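Local coordinates for protein ribonucleoside triphosphate reductase (Lactobacillus leichmannii, PDB 1L1L) that reduces ribonucleoside triphosphates to 2'-deoxyribonucleoside triphosphates as a monomeric, allosterically regulated, adenosylcobalamin-dependent class II enzyme, at residues Ser132-Ser137 / Tyr455-Ser460; Leu584-Ala589 / Glu711-Leu716. All blocks are in the same frame, centred on the assembly; numbering follows the deposited sequence.

Interaction 1. Residues Ser132-Ser137 / Tyr455-Ser460; sequences SKIVPS and YDWEIS
Ser132 and Lys133, in an irregular loop, run alongside Asp456 and Trp457 just ahead of helix 458-467, the CA atoms of Ser132 and Trp457 coming within 4.7 Å, and the backbone amide Lys133 N donates to Asp456 O at 3.1 Å. The donor stands 25° out of the carbonyl plane. A second bond lies beside it: Glu458 N, in the first turn of the helix, gives its proton to Ser132 OG over 3.0 Å and almost straight, at 171°. With OG turned anti to its own carbonyl carbon (chi1 -53°), the hydroxyl is directed toward this amide, and it is also hydrogen-bonded to Tyr129 O in the same loop. The CB of Ser132 lies 3.3 Å from Asp456 O, while its OG passes obliquely by the indole at CE3 of Trp457. Farther along, Ile134 CD1 reaches CZ2 of the same indole at 4.2 Å, wedged between Asp155, helix 224-236 and the start of helix 458-467.

Lys133 crosses Asp456 at about a right angle and touches through its aliphatic part, CG lying 3.6 Å from Asp456 OD1. The bends at chi2 and chi4 leave Lys133 NZ 5.1 Å from that oxygen, too far for a salt bridge; Asp456 OD2 pairs with Lys159 instead. Trp457 is held by a bond from NE1 to Asp155 and by an edge-to-face stack on Phe152, both of helix 148-158. Trp457 occupies the N-cap position, and the Ser132 hydroxyl, arriving from a loop remote in sequence, accepts one first-turn N-H of helix 458-467.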
loop_
_atom_site.group_PDB
_atom_site.type_symbol
_atom_site.label_atom_id
_atom_site.label_comp_id
_atom_site.label_asym_id
_atom_site.label_seq_id
_atom_site.Cartn_x
_atom_site.Cartn_y
_atom_site.Cartn_z
ATOM N N SER A 132 13.495 -0.560 -20.821
ATOM C CA SER A 132 12.698 -1.283 -19.844
ATOM C C SER A 132 12.115 -2.530 -20.488
ATOM O O SER A 132 12.184 -2.700 -21.708
ATOM C CB SER A 132 11.563 -0.387 -19.340
ATOM O OG SER A 132 12.056 0.861 -18.873
ATOM N N LYS A 133 11.538 -3.399 -19.666
ATOM C CA LYS A 133 10.931 -4.630 -20.164
ATOM C C LYS A 133 9.797 -4.333 -21.140
ATOM O O LYS A 133 9.585 -5.074 -22.103
ATOM C CB LYS A 133 10.420 -5.472 -18.993
ATOM C CG LYS A 133 11.462 -6.441 -18.426
ATOM C CD LYS A 133 12.812 -5.767 -18.192
ATOM C CE LYS A 133 13.860 -6.774 -17.738
ATOM N NZ LYS A 133 13.968 -7.920 -18.687
ATOM N N ILE A 134 9.072 -3.248 -20.884
ATOM C CA ILE A 134 7.971 -2.840 -21.747
ATOM C C ILE A 134 8.375 -1.615 -22.566
ATOM O O ILE A 134 8.729 -0.576 -22.014
ATOM C CB ILE A 134 6.716 -2.487 -20.929
ATOM C CG1 ILE A 134 6.234 -3.716 -20.157
ATOM C CG2 ILE A 134 5.627 -1.971 -21.854
ATOM C CD1 ILE A 134 5.055 -3.447 -19.242
ATOM N N VAL A 135 8.332 -1.749 -23.887
ATOM C CA VAL A 135 8.680 -0.646 -24.778
ATOM C C VAL A 135 7.885 -0.783 -26.067
ATOM O O VAL A 135 8.043 -1.756 -26.800
ATOM C CB VAL A 135 10.187 -0.645 -25.127
ATOM C CG1 VAL A 135 10.485 0.467 -26.134
ATOM C CG2 VAL A 135 11.022 -0.460 -23.862
ATOM N N PRO A 136 7.002 0.185 -26.354
ATOM C CA PRO A 136 6.195 0.129 -27.579
ATOM C C PRO A 136 7.079 -0.030 -28.819
ATOM O O PRO A 136 8.144 0.582 -28.913
ATOM C CB PRO A 136 5.451 1.459 -27.556
ATOM C CG PRO A 136 5.267 1.703 -26.075
ATOM C CD PRO A 136 6.644 1.361 -25.542
ATOM N N SER A 137 6.631 -0.859 -29.757
ATOM C CA SER A 137 7.374 -1.125 -30.986
ATOM C C SER A 137 7.605 0.123 -31.832
ATOM O O SER A 137 8.632 0.253 -32.493
ATOM C CB SER A 137 6.629 -2.160 -31.828
ATOM O OG SER A 137 5.371 -1.651 -32.243
ATOM N N TYR A 455 14.321 -5.058 -11.199
ATOM C CA TYR A 455 13.300 -4.041 -11.483
ATOM C C TYR A 455 13.146 -3.885 -12.992
ATOM O O TYR A 455 14.137 -3.762 -13.705
ATOM C CB TYR A 455 13.668 -2.693 -10.855
ATOM C CG TYR A 455 13.556 -2.670 -9.346
ATOM C CD1 TYR A 455 14.668 -2.913 -8.543
ATOM C CD2 TYR A 455 12.329 -2.427 -8.715
ATOM C CE1 TYR A 455 14.573 -2.915 -7.152
ATOM C CE2 TYR A 455 12.222 -2.429 -7.313
ATOM C CZ TYR A 455 13.358 -2.677 -6.540
ATOM O OH TYR A 455 13.290 -2.704 -5.154
ATOM N N ASP A 456 11.902 -3.874 -13.472
ATOM C CA ASP A 456 11.626 -3.772 -14.908
ATOM C C ASP A 456 11.808 -2.408 -15.577
ATOM O O ASP A 456 12.128 -2.339 -16.762
ATOM C CB ASP A 456 10.205 -4.260 -15.215
ATOM C CG ASP A 456 9.971 -5.706 -14.805
ATOM O OD1 ASP A 456 10.906 -6.535 -14.891
ATOM O OD2 ASP A 456 8.839 -6.025 -14.408
ATOM N N TRP A 457 11.593 -1.323 -14.844
ATOM C CA TRP A 457 11.720 0.003 -15.442
ATOM C C TRP A 457 13.052 0.679 -15.216
ATOM O O TRP A 457 13.576 0.704 -14.099
ATOM C CB TRP A 457 10.600 0.919 -14.951
ATOM C CG TRP A 457 9.266 0.418 -15.331
ATOM C CD1 TRP A 457 8.547 -0.549 -14.703
ATOM C CD2 TRP A 457 8.499 0.816 -16.472
ATOM N NE1 TRP A 457 7.377 -0.782 -15.378
ATOM C CE2 TRP A 457 7.322 0.045 -16.469
ATOM C CE3 TRP A 457 8.695 1.749 -17.499
ATOM C CZ2 TRP A 457 6.339 0.175 -17.452
ATOM C CZ3 TRP A 457 7.716 1.878 -18.476
ATOM C CH2 TRP A 457 6.556 1.098 -18.444
ATOM N N GLU A 458 13.590 1.252 -16.287
ATOM C CA GLU A 458 14.870 1.924 -16.209
ATOM C C GLU A 458 14.870 3.019 -15.159
ATOM O O GLU A 458 15.782 3.103 -14.342
ATOM C CB GLU A 458 15.240 2.542 -17.555
ATOM C CG GLU A 458 16.623 3.177 -17.533
ATOM C CD GLU A 458 16.956 3.904 -18.814
ATOM O OE1 GLU A 458 16.333 4.957 -19.081
ATOM O OE2 GLU A 458 17.841 3.418 -19.554
ATOM N N ILE A 459 13.847 3.863 -15.183
ATOM C CA ILE A 459 13.769 4.964 -14.238
ATOM C C ILE A 459 13.782 4.498 -12.781
ATOM O O ILE A 459 14.317 5.186 -11.912
ATOM C CB ILE A 459 12.514 5.824 -14.500
ATOM C CG1 ILE A 459 12.560 7.071 -13.621
ATOM C CG2 ILE A 459 11.247 5.002 -14.254
ATOM C CD1 ILE A 459 11.451 8.060 -13.904
ATOM N N SER A 460 13.195 3.333 -12.515
ATOM C CA SER A 460 13.165 2.800 -11.153
ATOM C C SER A 460 14.569 2.324 -10.759
ATOM O O SER A 460 15.041 2.597 -9.652
ATOM C CB SER A 460 12.174 1.634 -11.055
ATOM O OG SER A 460 10.854 2.042 -11.399
#

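Interaction 2. Residues Leu584-Ala589 / Glu711-Leu716; sequences LPALKA and EVFSQL
The Ala586 methyl is the small bump of this contact, its CB set against the backbone of the facing helix at Phe713 CA, 3.9 Å away. The axes of segments 584-589 and 711-716 approach to 8.8 Å at 127° between their N-to-C directions, and the lack of a longer side chain at Ala586 lets its CA come within 5.2 Å of the Phe713 CA. Around this methyl the other helix provides a shallow hollow walled by Val712, Phe713 and Leu716. Val712 CG1, carried anti to the backbone N (chi1 174°), lies 4.1 Å from Ala586 CA and equally near Ala589 CB, filling the dip between these two alanines one turn apart. At the other end Leu716 puts CD1 over the backbone of Ala586, 3.9 Å from its CA, and brushes the ring of Pro585. The Phe713 ring offers its edge to Ala586 CB through CD1, at 4.1 Å.

The side-chain packing is apolar, with no hydrogen bond between the segments. On the far face of helix 583-589, Leu584 and Leu587 pack on strands 570-578 and 603-611, so this helix is sandwiched between the antiparallel sheet and helix 709-719, while Phe713 also touches Lys32 of helix 27-32.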
loop_
_atom_site.group_PDB
_atom_site.type_symbol
_atom_site.label_atom_id
_atom_site.label_comp_id
_atom_site.label_asym_id
_atom_site.label_seq_id
_atom_site.Cartn_x
_atom_site.Cartn_y
_atom_site.Cartn_z
ATOM N N LEU A 584 -14.418 -22.296 8.851
ATOM C CA LEU A 584 -15.618 -22.203 9.672
ATOM C C LEU A 584 -15.916 -23.385 10.578
ATOM O O LEU A 584 -16.263 -23.196 11.743
ATOM C CB LEU A 584 -16.846 -21.905 8.811
ATOM C CG LEU A 584 -16.941 -20.477 8.266
ATOM C CD1 LEU A 584 -18.256 -20.322 7.472
ATOM C CD2 LEU A 584 -16.902 -19.481 9.418
ATOM N N PRO A 585 -15.797 -24.619 10.063
ATOM C CA PRO A 585 -16.095 -25.724 10.974
ATOM C C PRO A 585 -15.166 -25.732 12.176
ATOM O O PRO A 585 -15.593 -26.033 13.282
ATOM C CB PRO A 585 -15.975 -26.972 10.086
ATOM C CG PRO A 585 -15.189 -26.525 8.901
ATOM C CD PRO A 585 -15.575 -25.091 8.688
ATOM N N ALA A 586 -13.901 -25.380 11.964
ATOM C CA ALA A 586 -12.946 -25.340 13.059
ATOM C C ALA A 586 -13.289 -24.227 14.048
ATOM O O ALA A 586 -13.195 -24.422 15.268
ATOM C CB ALA A 586 -11.526 -25.153 12.516
ATOM N N LEU A 587 -13.691 -23.058 13.541
ATOM C CA LEU A 587 -14.037 -21.952 14.425
ATOM C C LEU A 587 -15.293 -22.299 15.227
ATOM O O LEU A 587 -15.365 -22.029 16.425
ATOM C CB LEU A 587 -14.254 -20.662 13.610
ATOM C CG LEU A 587 -12.966 -20.025 13.049
ATOM C CD1 LEU A 587 -13.328 -19.040 11.929
ATOM C CD2 LEU A 587 -12.190 -19.323 14.156
ATOM N N LYS A 588 -16.279 -22.897 14.564
ATOM C CA LYS A 588 -17.508 -23.278 15.257
ATOM C C LYS A 588 -17.187 -24.314 16.348
ATOM O O LYS A 588 -17.703 -24.241 17.471
ATOM C CB LYS A 588 -18.520 -23.838 14.259
ATOM C CG LYS A 588 -19.021 -22.779 13.265
ATOM C CD LYS A 588 -20.251 -23.211 12.485
ATOM C CE LYS A 588 -20.796 -22.035 11.660
ATOM N NZ LYS A 588 -22.034 -22.379 10.894
ATOM N N ALA A 589 -16.306 -25.253 16.024
ATOM C CA ALA A 589 -15.920 -26.295 16.978
ATOM C C ALA A 589 -15.181 -25.727 18.197
ATOM O O ALA A 589 -15.158 -26.347 19.264
ATOM C CB ALA A 589 -15.050 -27.338 16.276
ATOM N N GLU A 711 -4.980 -25.751 16.064
ATOM C CA GLU A 711 -4.887 -27.196 16.290
ATOM C C GLU A 711 -6.115 -27.950 15.802
ATOM O O GLU A 711 -6.009 -29.022 15.212
ATOM C CB GLU A 711 -4.691 -27.482 17.780
ATOM C CG GLU A 711 -3.319 -27.108 18.312
ATOM C CD GLU A 711 -3.227 -27.233 19.825
ATOM O OE1 GLU A 711 -3.743 -28.229 20.381
ATOM O OE2 GLU A 711 -2.626 -26.339 20.461
ATOM N N VAL A 712 -7.291 -27.393 16.060
ATOM C CA VAL A 712 -8.512 -28.045 15.634
ATOM C C VAL A 712 -8.571 -28.110 14.117
ATOM O O VAL A 712 -9.008 -29.110 13.548
ATOM C CB VAL A 712 -9.745 -27.297 16.189
ATOM C CG1 VAL A 712 -11.023 -27.886 15.617
ATOM C CG2 VAL A 712 -9.751 -27.384 17.715
ATOM N N PHE A 713 -8.134 -27.039 13.451
ATOM C CA PHE A 713 -8.159 -27.007 11.993
ATOM C C PHE A 713 -7.280 -28.094 11.406
ATOM O O PHE A 713 -7.661 -28.777 10.461
ATOM C CB PHE A 713 -7.679 -25.653 11.463
ATOM C CG PHE A 713 -7.728 -25.545 9.969
ATOM C CD1 PHE A 713 -8.949 -25.423 9.307
ATOM C CD2 PHE A 713 -6.561 -25.609 9.218
ATOM C CE1 PHE A 713 -9.009 -25.369 7.923
ATOM C CE2 PHE A 713 -6.608 -25.556 7.827
ATOM C CZ PHE A 713 -7.836 -25.436 7.177
ATOM N N SER A 714 -6.089 -28.239 11.971
ATOM C CA SER A 714 -5.144 -29.236 11.488
ATOM C C SER A 714 -5.706 -30.638 11.714
ATOM O O SER A 714 -5.603 -31.507 10.846
ATOM C CB SER A 714 -3.802 -29.054 12.202
ATOM O OG SER A 714 -2.862 -30.036 11.798
ATOM N N GLN A 715 -6.315 -30.850 12.877
ATOM C CA GLN A 715 -6.903 -32.150 13.201
ATOM C C GLN A 715 -8.021 -32.508 12.219
ATOM O O GLN A 715 -8.047 -33.615 11.675
ATOM C CB GLN A 715 -7.435 -32.140 14.643
ATOM C CG GLN A 715 -8.426 -33.254 14.986
ATOM C CD GLN A 715 -9.877 -32.861 14.728
ATOM O OE1 GLN A 715 -10.343 -31.812 15.195
ATOM N NE2 GLN A 715 -10.603 -33.705 13.992
ATOM N N LEU A 716 -8.941 -31.573 11.994
ATOM C CA LEU A 716 -10.044 -31.809 11.071
ATOM C C LEU A 716 -9.508 -32.048 9.669
ATOM O O LEU A 716 -9.900 -32.999 8.992
ATOM C CB LEU A 716 -10.994 -30.604 11.042
ATOM C CG LEU A 716 -12.075 -30.492 12.117
ATOM C CD1 LEU A 716 -12.696 -29.102 12.100
ATOM C CD2 LEU A 716 -13.130 -31.558 11.878
#

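In the fold
Interactions 1 and 2 are separate contacts, with centres 47 Å apart and nearest atoms about 33 Å apart; their centres lie 22 Å and 32 Å from the centre of the chain, interaction 2 farther out. Interaction 1 brings the loop after strand 127-128 to the start of helix 458-467. Its 455-460 side lies close to the Cys119-Cys419 disulfide, probably the redox-active pair as in this family, here oxidised: Tyr455 and Ser460 touch Trp120, and Ser460 OG bonds to Gly416 O. Interaction 2 joins helix 583-589 to helix 709-719, close to the C-terminus of the model, beside a separate four-stranded antiparallel sheet. One pairs a backbone-backbone bond with a serine-to-amide bond; the other relies on close apolar fit.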